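Local coordinates for beta-lactamase-like protein (Novosphingobium pentaromativorans US6-1, PDB 6AUF) that probably hydrolyses beta-lactam antibiotics as a zinc-dependent metallo-beta-lactamase of the B3 subclass, at residues T105-H110 with P183-G188; A128-A133 with L177-T182; D146-L151 with T213-D218. All blocks are in the same frame, centred on the assembly; numbering follows the deposited sequence.

Interaction 1 forms a zinc site of a metallo-beta-lactamase fold, in which two sheets pack between outer helices; interactions 2 and 3 flank it. Along the chain, interaction 2 is nested inside the loop closed by interaction 1, while interaction 3 crosses both. Interaction 1 gathers the histidines of one zinc from loops following strands 100-104 and 175-181. About 10 Å away, centre to centre, interaction 2 joins strand 126-130 of one sheet to strand 175-181 of the other; the two touch where P187 and G188 meet V130, S132 and A133. Interaction 3, about 11 Å from interaction 1 and 21 Å from interaction 2, accepts from H109 through D146 and from H185 through the T213 carbonyl.

Interaction 1 (T105-H110 with P183-G188); sequences TSHEHH and PAHSPG. With ZN (zinc ion), chain C.
The first zinc site of a metallo-beta-lactamase is assembled here: residues 105-110 carry the start of the HxHxDH motif, and 183-188 supply the third histidine. H107 NE2 and H185 NE2 each lie 2.1 Å from the zinc, and H109 ND1 lies 1.9 Å from it; an atom from elsewhere in the structure is the fourth ligand. The metal draws three imidazoles into a tight cluster without stacking them. H185 CD2 sits 3.3 Å above the centre of one face of the H107 ring, with the two planes oblique at 55°. H109 and H185 instead meet tip to tip, rim to rim, their planes at 75°. The far nitrogens are held by a second shell: H107 ND1 bonds to D210 OD1, H109 NE2 to D146 OD2 and H185 ND1 to T213 O. Bound to zinc at one nitrogen and to these acceptors at the other, each ring has little freedom to turn, and the two aspartates would be expected to make their histidines stronger donors to the metal.

A buried carboxylate also joins the two loops, away from the metal. The E108 chain bends sharply at chi2 (-85°), which turns its head back toward 186-188. S186 OG donates to E108 OE2 at 2.8 Å, and the backbone N of G188 donates to E108 OE1 at 3.0 Å; both donors approach from above the carboxylate plane. Beyond this pair, one water ties the backbones together, 3.0 Å from S106 O and 3.2 Å from G188 O, while also bonding to T105 OG1.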
loop_
_atom_site.group_PDB
_atom_site.type_symbol
_atom_site.label_atom_id
_atom_site.label_comp_id
_atom_site.label_asym_id
_atom_site.label_seq_id
_atom_site.Cartn_x
_atom_site.Cartn_y
_atom_site.Cartn_z
ATOM N N THR A 105 -3.344 1.810 5.999
ATOM C CA THR A 105 -2.324 0.844 5.615
ATOM C C THR A 105 -2.761 0.080 4.378
ATOM O O THR A 105 -3.952 -0.126 4.140
ATOM C CB THR A 105 -2.014 -0.170 6.728
ATOM O OG1 THR A 105 -3.221 -0.816 7.160
ATOM C CG2 THR A 105 -1.336 0.519 7.895
ATOM N N SER A 106 -1.771 -0.320 3.583
ATOM C CA SER A 106 -2.019 -1.272 2.507
ATOM C C SER A 106 -2.147 -2.679 3.093
ATOM O O SER A 106 -3.217 -3.293 3.034
ATOM C CB SER A 106 -0.900 -1.194 1.472
ATOM O OG SER A 106 0.336 -1.420 2.122
ATOM N N HIS A 107 -1.068 -3.195 3.687
ATOM C CA HIS A 107 -1.122 -4.509 4.313
ATOM C C HIS A 107 -0.186 -4.522 5.514
ATOM O O HIS A 107 0.510 -3.550 5.793
ATOM C CB HIS A 107 -0.841 -5.630 3.297
ATOM C CG HIS A 107 0.598 -5.799 2.919
ATOM N ND1 HIS A 107 1.110 -5.364 1.715
ATOM C CD2 HIS A 107 1.620 -6.418 3.557
ATOM C CE1 HIS A 107 2.385 -5.702 1.632
ATOM N NE2 HIS A 107 2.723 -6.329 2.742
ATOM N N GLU A 108 -0.209 -5.624 6.255
ATOM C CA GLU A 108 0.192 -5.635 7.660
ATOM C C GLU A 108 1.601 -6.179 7.869
ATOM O O GLU A 108 1.876 -6.865 8.858
ATOM C CB GLU A 108 -0.829 -6.430 8.474
ATOM C CG GLU A 108 -0.836 -7.962 8.252
ATOM C CD GLU A 108 -1.680 -8.418 7.069
ATOM O OE1 GLU A 108 -2.078 -9.607 7.051
ATOM O OE2 GLU A 108 -1.947 -7.598 6.167
ATOM N N HIS A 109 2.518 -5.866 6.967
ATOM C CA HIS A 109 3.910 -6.270 7.093
ATOM C C HIS A 109 4.768 -5.093 7.542
ATOM O O HIS A 109 4.407 -3.934 7.329
ATOM C CB HIS A 109 4.412 -6.847 5.772
ATOM C CG HIS A 109 3.789 -8.168 5.432
ATOM N ND1 HIS A 109 3.729 -8.657 4.145
ATOM C CD2 HIS A 109 3.195 -9.100 6.216
ATOM C CE1 HIS A 109 3.134 -9.834 4.151
ATOM N NE2 HIS A 109 2.802 -10.128 5.395
ATOM N N HIS A 110 5.903 -5.412 8.181
ATOM C CA HIS A 110 6.741 -4.390 8.819
ATOM C C HIS A 110 7.280 -3.376 7.814
ATOM O O HIS A 110 7.447 -2.196 8.142
ATOM C CB HIS A 110 7.915 -5.048 9.533
ATOM C CG HIS A 110 8.905 -5.640 8.586
ATOM N ND1 HIS A 110 9.959 -4.922 8.069
ATOM C CD2 HIS A 110 8.956 -6.858 7.999
ATOM C CE1 HIS A 110 10.642 -5.686 7.237
ATOM N NE2 HIS A 110 10.056 -6.866 7.178
ATOM N N PRO A 183 -7.433 -9.623 -0.380
ATOM C CA PRO A 183 -6.490 -10.451 0.392
ATOM C C PRO A 183 -5.617 -11.381 -0.438
ATOM O O PRO A 183 -5.450 -12.551 -0.071
ATOM C CB PRO A 183 -7.421 -11.255 1.317
ATOM C CG PRO A 183 -8.778 -10.583 1.190
ATOM C CD PRO A 183 -8.813 -10.098 -0.208
ATOM N N ALA A 184 -5.036 -10.872 -1.535
ATOM C CA ALA A 184 -4.198 -11.705 -2.387
ATOM C C ALA A 184 -2.833 -11.958 -1.760
ATOM O O ALA A 184 -2.330 -13.085 -1.803
ATOM C CB ALA A 184 -4.053 -11.070 -3.763
ATOM N N HIS A 185 -2.225 -10.938 -1.162
ATOM C CA HIS A 185 -0.838 -11.037 -0.731
ATOM C C HIS A 185 -0.726 -11.447 0.726
ATOM O O HIS A 185 0.228 -12.139 1.101
ATOM C CB HIS A 185 -0.114 -9.698 -0.986
ATOM C CG HIS A 185 1.175 -9.543 -0.226
ATOM N ND1 HIS A 185 2.369 -10.092 -0.649
ATOM C CD2 HIS A 185 1.447 -8.921 0.944
ATOM C CE1 HIS A 185 3.321 -9.808 0.223
ATOM N NE2 HIS A 185 2.788 -9.098 1.197
ATOM N N SER A 186 -1.686 -11.033 1.541
ATOM C CA SER A 186 -1.743 -11.363 2.956
ATOM C C SER A 186 -3.202 -11.380 3.372
ATOM O O SER A 186 -4.073 -10.895 2.640
ATOM C CB SER A 186 -0.974 -10.338 3.788
ATOM O OG SER A 186 -1.706 -9.126 3.808
ATOM N N PRO A 187 -3.511 -11.909 4.554
ATOM C CA PRO A 187 -4.917 -11.898 4.984
ATOM C C PRO A 187 -5.486 -10.502 5.145
ATOM O O PRO A 187 -6.662 -10.281 4.816
ATOM C CB PRO A 187 -4.876 -12.667 6.311
ATOM C CG PRO A 187 -3.716 -13.602 6.142
ATOM C CD PRO A 187 -2.687 -12.798 5.392
ATOM N N GLY A 188 -4.685 -9.552 5.636
ATOM C CA GLY A 188 -5.133 -8.209 5.936
ATOM C C GLY A 188 -5.019 -7.229 4.789
ATOM O O GLY A 188 -5.268 -6.031 4.976
HETATM ZN ZN ZN C . 4.015 -7.932 2.406
HETATM O O HOH W 1 -4.706 -2.966 5.570
#

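Interaction 2 (A128-A133 with L177-T182); sequences AAVASA and LTVRET
Polar and apolar contacts share the work at this junction of the two sheets of the metallo-beta-lactamase fold, where the end of strand 126-130 and the turn into helix 131-139 face the last residues of strand 175-181. The polar part is a two-donor grip on a single carboxylate oxygen. E181 sends its side chain across with the chain extended beyond CG (chi2 -171°), so that OE1 arrives at the start of the helical segment. S132 N donates to E181 OE1 over 3.2 Å at 154°, coming in nearly along the C-O axis. S132 OG, which lies beside its own backbone N, donates to the same E181 OE1 at 2.5 Å, but from well above the carboxylate plane. Backbone and hydroxyl of one serine thus close on one oxygen from different directions. A negative charge placed at the opening of helix 131-139 may gain something from the N-H groups of its weakly bonded first turn, and E181 OE2 has its own partner in a salt bridge with R231.

The apolar part is made on the glutamate stem, which V130 crosses obliquely: V130 CB is 3.7 Å from E181 CG, and V130 CG1 is 3.8 Å from the same carbon. That CG1 branch also reaches V179, meeting V179 CG2 at 3.9 Å, and V179 CG2 gets there by standing anti to its backbone N. The valine therefore bridges two residues of the opposing strand.

Around the contact, strand 190-197 adds A190 against both valines and W192 against V179, while helix 226-241 brings R231 to S132 and so flanks the polar end.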
loop_
_atom_site.group_PDB
_atom_site.type_symbol
_atom_site.label_atom_id
_atom_site.label_comp_id
_atom_site.label_asym_id
_atom_site.label_seq_id
_atom_site.Cartn_x
_atom_site.Cartn_y
_atom_site.Cartn_z
ATOM N N ALA A 128 -7.290 3.652 11.036
ATOM C CA ALA A 128 -8.426 2.877 10.559
ATOM C C ALA A 128 -7.910 1.740 9.695
ATOM O O ALA A 128 -6.905 1.901 8.996
ATOM C CB ALA A 128 -9.412 3.735 9.761
ATOM N N ALA A 129 -8.594 0.594 9.746
ATOM C CA ALA A 129 -8.110 -0.590 9.048
ATOM C C ALA A 129 -9.239 -1.597 8.871
ATOM O O ALA A 129 -10.225 -1.591 9.614
ATOM C CB ALA A 129 -6.935 -1.226 9.795
ATOM N N VAL A 130 -9.075 -2.462 7.862
ATOM C CA VAL A 130 -10.027 -3.536 7.609
ATOM C C VAL A 130 -9.970 -4.556 8.739
ATOM O O VAL A 130 -8.928 -4.779 9.369
ATOM C CB VAL A 130 -9.754 -4.222 6.256
ATOM C CG1 VAL A 130 -9.853 -3.242 5.135
ATOM C CG2 VAL A 130 -8.398 -4.911 6.266
ATOM N N ALA A 131 -11.097 -5.204 8.990
ATOM C CA ALA A 131 -11.123 -6.170 10.078
ATOM C C ALA A 131 -10.081 -7.270 9.871
ATOM O O ALA A 131 -9.441 -7.717 10.830
ATOM C CB ALA A 131 -12.533 -6.753 10.221
ATOM N N SER A 132 -9.896 -7.724 8.630
ATOM C CA SER A 132 -8.923 -8.781 8.361
ATOM C C SER A 132 -7.491 -8.410 8.758
ATOM O O SER A 132 -6.626 -9.298 8.819
ATOM C CB SER A 132 -8.973 -9.138 6.883
ATOM O OG SER A 132 -10.293 -9.490 6.519
ATOM N N ALA A 133 -7.216 -7.130 9.024
ATOM C CA ALA A 133 -5.893 -6.704 9.442
ATOM C C ALA A 133 -5.796 -6.388 10.926
ATOM O O ALA A 133 -4.689 -6.416 11.470
ATOM C CB ALA A 133 -5.449 -5.473 8.634
ATOM N N LEU A 177 -11.748 8.441 1.009
ATOM C CA LEU A 177 -10.943 7.299 0.593
ATOM C C LEU A 177 -11.724 6.021 0.881
ATOM O O LEU A 177 -12.073 5.736 2.034
ATOM C CB LEU A 177 -9.592 7.286 1.304
ATOM C CG LEU A 177 -8.569 8.372 0.933
ATOM C CD1 LEU A 177 -8.801 9.687 1.692
ATOM C CD2 LEU A 177 -7.153 7.856 1.181
ATOM N N THR A 178 -12.003 5.253 -0.155
ATOM C CA THR A 178 -12.860 4.088 -0.014
ATOM C C THR A 178 -12.031 2.809 -0.185
ATOM O O THR A 178 -11.246 2.679 -1.134
ATOM C CB THR A 178 -14.041 4.210 -0.984
ATOM O OG1 THR A 178 -14.306 2.958 -1.613
ATOM C CG2 THR A 178 -13.754 5.292 -2.032
ATOM N N VAL A 179 -12.175 1.886 0.780
ATOM C CA VAL A 179 -11.315 0.714 0.941
ATOM C C VAL A 179 -11.990 -0.545 0.395
ATOM O O VAL A 179 -13.213 -0.712 0.440
ATOM C CB VAL A 179 -10.954 0.502 2.426
ATOM C CG1 VAL A 179 -12.148 -0.134 3.154
ATOM C CG2 VAL A 179 -9.724 -0.382 2.558
ATOM N N ARG A 180 -11.166 -1.459 -0.099
ATOM C CA ARG A 180 -11.592 -2.786 -0.490
ATOM C C ARG A 180 -10.678 -3.792 0.194
ATOM O O ARG A 180 -9.449 -3.644 0.149
ATOM C CB ARG A 180 -11.524 -2.998 -2.011
ATOM C CG ARG A 180 -12.545 -2.240 -2.877
ATOM C CD ARG A 180 -13.972 -2.384 -2.445
ATOM N NE ARG A 180 -14.421 -3.777 -2.388
ATOM C CZ ARG A 180 -15.186 -4.371 -3.305
ATOM N NH1 ARG A 180 -15.584 -3.708 -4.383
ATOM N NH2 ARG A 180 -15.557 -5.645 -3.148
ATOM N N GLU A 181 -11.274 -4.820 0.813
ATOM C CA GLU A 181 -10.486 -5.974 1.237
ATOM C C GLU A 181 -10.021 -6.749 0.006
ATOM O O GLU A 181 -10.846 -7.204 -0.800
ATOM C CB GLU A 181 -11.283 -6.872 2.180
ATOM C CG GLU A 181 -11.114 -6.468 3.643
ATOM C CD GLU A 181 -11.722 -7.458 4.614
ATOM O OE1 GLU A 181 -11.435 -7.383 5.837
ATOM O OE2 GLU A 181 -12.486 -8.317 4.142
ATOM N N THR A 182 -8.702 -6.892 -0.139
ATOM C CA THR A 182 -8.075 -7.453 -1.343
ATOM C C THR A 182 -7.020 -8.477 -0.929
ATOM O O THR A 182 -5.820 -8.259 -1.121
ATOM C CB THR A 182 -7.459 -6.339 -2.207
ATOM O OG1 THR A 182 -6.492 -5.595 -1.441
ATOM C CG2 THR A 182 -8.519 -5.370 -2.659
#

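Interaction 3 (D146-L151 with T213-D218); sequences DPQSGL and TTISAD. With CIT (citric acid), chain D.
The flat carboxamide of Q148 is laid over I215, with I215 CG1 and CD1 lying against one of its broad faces; I215 CG1 is 3.8 Å from Q148 NE2. The two side chains run side by side and point the same way, toward the zinc pocket of this metallo-beta-lactamase, where H109 and H185 also touch Q148. Beyond the amide nitrogen, close to the carboxamide plane, lies O7 of a bound citrate: the N-H of Q148 NE2 points almost straight at it, but at 3.5 Å the bond is weak. T213 OG1 donates to citrate O1 at 3.1 Å, so both loops border the pocket that this probable crystallisation component occupies.

On the backbone side of the glutamine, D146 to S149 form a type I beta turn that contains an Asx turn. D146 OD1 uses its anti lone pair to accept from Q148 N at 2.8 Å, which, together with the bond from H109 to OD2, holds the carboxylate in place. P147 brings the CB corner of its ring to the other loop, P147 CB lying 3.5 Å from S216 CB. Farther out, L151 CB and A217 CB make a looser apolar contact.

The backbones are joined at P147 O, which receives A217 N at 2.9 Å and 155°, with the donor 34° above the carbonyl plane. Just beyond this bond, S216 OG donates in plane to a lone pair of A217 O, 2.7 Å away.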
loop_
_atom_site.group_PDB
_atom_site.type_symbol
_atom_site.label_atom_id
_atom_site.label_comp_id
_atom_site.label_asym_id
_atom_site.label_seq_id
_atom_site.Cartn_x
_atom_site.Cartn_y
_atom_site.Cartn_z
ATOM N N ASP A 146 -1.149 -16.071 7.541
ATOM C CA ASP A 146 -0.251 -15.470 6.565
ATOM C C ASP A 146 0.708 -16.531 6.040
ATOM O O ASP A 146 1.413 -17.153 6.842
ATOM C CB ASP A 146 0.520 -14.326 7.214
ATOM C CG ASP A 146 1.244 -13.482 6.215
ATOM O OD1 ASP A 146 1.906 -14.033 5.315
ATOM O OD2 ASP A 146 1.144 -12.250 6.316
ATOM N N PRO A 147 0.793 -16.752 4.725
ATOM C CA PRO A 147 1.744 -17.759 4.216
ATOM C C PRO A 147 3.188 -17.480 4.601
ATOM O O PRO A 147 4.025 -18.384 4.516
ATOM C CB PRO A 147 1.553 -17.692 2.694
ATOM C CG PRO A 147 0.212 -17.046 2.506
ATOM C CD PRO A 147 0.093 -16.063 3.634
ATOM N N GLN A 148 3.506 -16.269 5.043
ATOM C CA GLN A 148 4.882 -15.881 5.304
ATOM C C GLN A 148 5.278 -15.961 6.768
ATOM O O GLN A 148 6.467 -15.848 7.069
ATOM C CB GLN A 148 5.137 -14.458 4.807
ATOM C CG GLN A 148 5.348 -14.360 3.324
ATOM C CD GLN A 148 5.911 -13.022 2.949
ATOM O OE1 GLN A 148 7.116 -12.790 3.057
ATOM N NE2 GLN A 148 5.040 -12.111 2.543
ATOM N N SER A 149 4.339 -16.121 7.688
ATOM C CA SER A 149 4.758 -16.412 9.047
ATOM C C SER A 149 5.151 -17.878 9.123
ATOM O O SER A 149 4.605 -18.717 8.402
ATOM C CB SER A 149 3.649 -16.093 10.050
ATOM O OG SER A 149 2.661 -17.106 10.065
ATOM N N GLY A 150 6.142 -18.181 9.959
ATOM C CA GLY A 150 6.866 -17.186 10.729
ATOM C C GLY A 150 8.230 -16.863 10.147
ATOM O O GLY A 150 9.235 -16.783 10.860
ATOM N N LEU A 151 8.259 -16.696 8.825
ATOM C CA LEU A 151 9.421 -16.110 8.165
ATOM C C LEU A 151 9.517 -14.619 8.471
ATOM O O LEU A 151 10.508 -14.149 9.042
ATOM C CB LEU A 151 9.333 -16.363 6.655
ATOM C CG LEU A 151 9.817 -15.315 5.648
ATOM C CD1 LEU A 151 11.329 -15.403 5.427
ATOM C CD2 LEU A 151 9.060 -15.468 4.331
ATOM N N THR A 213 1.491 -10.167 -4.560
ATOM C CA THR A 213 2.356 -11.318 -4.760
ATOM C C THR A 213 1.970 -12.427 -3.793
ATOM O O THR A 213 1.829 -12.184 -2.591
ATOM C CB THR A 213 3.817 -10.908 -4.552
ATOM O OG1 THR A 213 3.953 -10.272 -3.272
ATOM C CG2 THR A 213 4.251 -9.912 -5.631
ATOM N N THR A 214 1.784 -13.640 -4.318
ATOM C CA THR A 214 1.472 -14.814 -3.497
ATOM C C THR A 214 2.772 -15.531 -3.172
ATOM O O THR A 214 3.261 -16.346 -3.962
ATOM C CB THR A 214 0.518 -15.754 -4.221
ATOM O OG1 THR A 214 1.062 -16.067 -5.509
ATOM C CG2 THR A 214 -0.882 -15.134 -4.361
ATOM N N ILE A 215 3.329 -15.240 -1.999
ATOM C CA ILE A 215 4.633 -15.760 -1.609
ATOM C C ILE A 215 4.541 -16.245 -0.176
ATOM O O ILE A 215 3.716 -15.765 0.605
ATOM C CB ILE A 215 5.758 -14.702 -1.764
ATOM C CG1 ILE A 215 5.419 -13.422 -0.995
ATOM C CG2 ILE A 215 6.029 -14.413 -3.251
ATOM C CD1 ILE A 215 6.411 -12.264 -1.232
ATOM N N SER A 216 5.409 -17.192 0.174
ATOM C CA SER A 216 5.274 -17.906 1.433
ATOM C C SER A 216 6.639 -18.292 1.961
ATOM O O SER A 216 7.637 -18.276 1.240
ATOM C CB SER A 216 4.436 -19.173 1.257
ATOM O OG SER A 216 5.147 -20.127 0.483
ATOM N N ALA A 217 6.666 -18.673 3.235
ATOM C CA ALA A 217 7.761 -19.482 3.736
ATOM C C ALA A 217 7.883 -20.754 2.888
ATOM O O ALA A 217 6.975 -21.116 2.129
ATOM C CB ALA A 217 7.534 -19.821 5.207
ATOM N N ASP A 218 9.023 -21.438 3.021
ATOM C CA ASP A 218 9.294 -22.588 2.157
ATOM C C ASP A 218 8.312 -23.720 2.414
ATOM O O ASP A 218 7.732 -24.285 1.477
ATOM C CB ASP A 218 10.723 -23.082 2.363
ATOM C CG ASP A 218 11.760 -22.036 2.017
ATOM O OD1 ASP A 218 11.372 -20.922 1.594
ATOM O OD2 ASP A 218 12.963 -22.335 2.178
HETATM C C1 CIT D . 5.639 -7.377 -1.409
HETATM O O1 CIT D . 5.146 -7.507 -2.567
HETATM O O2 CIT D . 5.174 -6.508 -0.639
HETATM C C2 CIT D . 6.788 -8.285 -0.986
HETATM C C3 CIT D . 7.115 -8.338 0.515
HETATM O O7 CIT D . 6.209 -9.077 1.327
HETATM C C4 CIT D . 8.574 -8.830 0.552
HETATM C C5 CIT D . 9.163 -9.003 1.951
HETATM O O3 CIT D . 9.627 -10.122 2.290
HETATM O O4 CIT D . 9.200 -8.044 2.767
HETATM C C6 CIT D . 7.099 -6.942 1.059
HETATM O O5 CIT D . 6.130 -6.594 1.779
HETATM O O6 CIT D . 8.048 -6.177 0.785
#